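Local coordinates for pentacotripeptide-repeat region of PRORP domain-containing protein (Brachypodium distachyon, PDB 4ME2) that probably binds RNA sequence-specifically as a helix-turn-helix pentatricopeptide repeat protein of the chloroplast, linked to group II introns, at residues 83-88 with 106-111. Residues are numbered along the deposited sequence; the frame is centred on the assembly and turned at random.
Sequences ADLLAA and HVARAE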
loop_
_atom_site.group_PDB
_atom_site.type_symbol
_atom_site.label_atom_id
_atom_site.label_comp_id
_atom_site.label_asym_id
_atom_site.label_seq_id
_atom_site.Cartn_x
_atom_site.Cartn_y
_atom_site.Cartn_z
ATOM N N ALA A 83 -16.726 10.495 -4.170
ATOM C CA ALA A 83 -16.272 10.828 -5.517
ATOM C C ALA A 83 -15.301 12.008 -5.508
ATOM O O ALA A 83 -14.272 11.972 -6.180
ATOM C CB ALA A 83 -17.458 11.106 -6.435
ATOM N N ASP A 84 -15.633 13.038 -4.736
ATOM C CA ASP A 84 -14.795 14.232 -4.642
ATOM C C ASP A 84 -13.477 13.949 -3.919
ATOM O O ASP A 84 -12.423 14.466 -4.308
ATOM C CB ASP A 84 -15.560 15.371 -3.968
ATOM C CG ASP A 84 -16.775 15.822 -4.777
ATOM O OD1 ASP A 84 -16.672 15.925 -6.018
ATOM O OD2 ASP A 84 -17.840 16.068 -4.172
ATOM N N LEU A 85 -13.521 13.124 -2.876
ATOM C CA LEU A 85 -12.290 12.783 -2.162
ATOM C C LEU A 85 -11.316 12.033 -3.068
ATOM O O LEU A 85 -10.126 12.359 -3.125
ATOM C CB LEU A 85 -12.578 11.966 -0.896
ATOM C CG LEU A 85 -11.336 11.569 -0.080
ATOM C CD1 LEU A 85 -10.476 12.779 0.254
ATOM C CD2 LEU A 85 -11.703 10.831 1.198
ATOM N N LEU A 86 -11.819 11.019 -3.763
ATOM C CA LEU A 86 -10.990 10.241 -4.666
ATOM C C LEU A 86 -10.489 11.088 -5.837
ATOM O O LEU A 86 -9.384 10.863 -6.322
ATOM C CB LEU A 86 -11.739 8.999 -5.158
ATOM C CG LEU A 86 -12.146 7.987 -4.078
ATOM C CD1 LEU A 86 -13.041 6.908 -4.671
ATOM C CD2 LEU A 86 -10.930 7.360 -3.411
ATOM N N ALA A 87 -11.292 12.052 -6.280
ATOM C CA ALA A 87 -10.875 12.942 -7.371
ATOM C C ALA A 87 -9.758 13.867 -6.902
ATOM O O ALA A 87 -8.805 14.110 -7.643
ATOM C CB ALA A 87 -12.050 13.748 -7.912
ATOM N N ALA A 88 -9.880 14.371 -5.674
ATOM C CA ALA A 88 -8.841 15.219 -5.076
ATOM C C ALA A 88 -7.539 14.439 -4.916
ATOM O O ALA A 88 -6.457 14.938 -5.240
ATOM C CB ALA A 88 -9.297 15.774 -3.735
ATOM N N HIS A 106 -5.021 8.247 3.139
ATOM C CA HIS A 106 -5.296 7.897 4.534
ATOM C C HIS A 106 -6.612 8.431 5.046
ATOM O O HIS A 106 -7.265 7.782 5.876
ATOM C CB HIS A 106 -4.139 8.290 5.437
ATOM C CG HIS A 106 -2.947 7.375 5.320
ATOM N ND1 HIS A 106 -3.031 6.038 5.505
ATOM C CD2 HIS A 106 -1.614 7.651 5.046
ATOM C CE1 HIS A 106 -1.812 5.492 5.353
ATOM N NE2 HIS A 106 -0.945 6.485 5.074
ATOM N N VAL A 107 -7.027 9.600 4.557
ATOM C CA VAL A 107 -8.368 10.097 4.852
ATOM C C VAL A 107 -9.388 9.121 4.261
ATOM O O VAL A 107 -10.328 8.720 4.948
ATOM C CB VAL A 107 -8.610 11.525 4.317
ATOM C CG1 VAL A 107 -10.045 11.958 4.578
ATOM C CG2 VAL A 107 -7.652 12.524 4.968
ATOM N N ALA A 108 -9.199 8.715 3.006
ATOM C CA ALA A 108 -10.139 7.781 2.366
ATOM C C ALA A 108 -10.241 6.463 3.137
ATOM O O ALA A 108 -11.330 5.893 3.279
ATOM C CB ALA A 108 -9.743 7.524 0.920
ATOM N N ARG A 109 -9.102 5.992 3.638
ATOM C CA ARG A 109 -9.029 4.685 4.298
ATOM C C ARG A 109 -9.915 4.600 5.546
ATOM O O ARG A 109 -10.291 3.503 5.951
ATOM C CB ARG A 109 -7.578 4.338 4.654
ATOM C CG ARG A 109 -6.671 4.021 3.465
ATOM C CD ARG A 109 -5.261 3.621 3.906
ATOM N NE ARG A 109 -5.360 2.587 4.932
ATOM C CZ ARG A 109 -5.169 2.782 6.233
ATOM N NH1 ARG A 109 -4.795 3.966 6.694
ATOM N NH2 ARG A 109 -5.341 1.774 7.080
ATOM N N ALA A 110 -10.242 5.746 6.140
ATOM C CA ALA A 110 -11.074 5.796 7.349
ATOM C C ALA A 110 -12.567 5.976 7.052
ATOM O O ALA A 110 -13.392 5.972 7.978
ATOM C CB ALA A 110 -10.595 6.895 8.280
ATOM N N GLU A 111 -12.912 6.148 5.779
ATOM C CA GLU A 111 -14.304 6.383 5.390
ATOM C C GLU A 111 -15.118 5.095 5.335
ATOM O O GLU A 111 -14.592 4.041 4.973
ATOM C CB GLU A 111 -14.397 7.117 4.046
ATOM C CG GLU A 111 -13.931 8.565 4.093
ATOM C CD GLU A 111 -14.721 9.408 5.082
ATOM O OE1 GLU A 111 -15.755 9.981 4.693
ATOM O OE2 GLU A 111 -14.306 9.508 6.252
#
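Leu85 and Ala108 bring two antiparallel helices together, with their CA atoms 7.1 Å apart, and no hydrogen bond joins the two segments. The contact is carried largely by one methyl group. With CG anti to the backbone N (chi1 -180°), Leu85 reaches straight across, and its CD2 settles against the backbone of the other helix, 3.6 Å from the CA of Ala108. The methyl of Ala108 touches it as well, its CB lying 3.9 Å from Leu85 CD2. Val107 lies against the same methyl, its CG1 3.9 Å from Leu85 CD2. Glu111 adds the aliphatic part of its side chain, with CG 4.3 Å from Leu85 CD2, while its carboxylate lies farther from the leucine. Leu86 brings CD2 to the CB of Ala108 at 4.5 Å, a looser contact at the margin. Arg109 points away from this apolar interface; its NH1 donates to ND1 of His106 (3.0 Å), close to the imidazole plane but at a bent angle of 137°, and its NE forms a salt bridge with Glu149 of helix 133-151. Helices 82-94 and 98-109 thus pack as a helical hairpin, as expected of a pentatricopeptide repeat fold. Trp113, from the following loop, touches Leu85, Leu86 and Ala108, while helix 66-77 meets Leu85 through Leu77 and Val107 through Ala73.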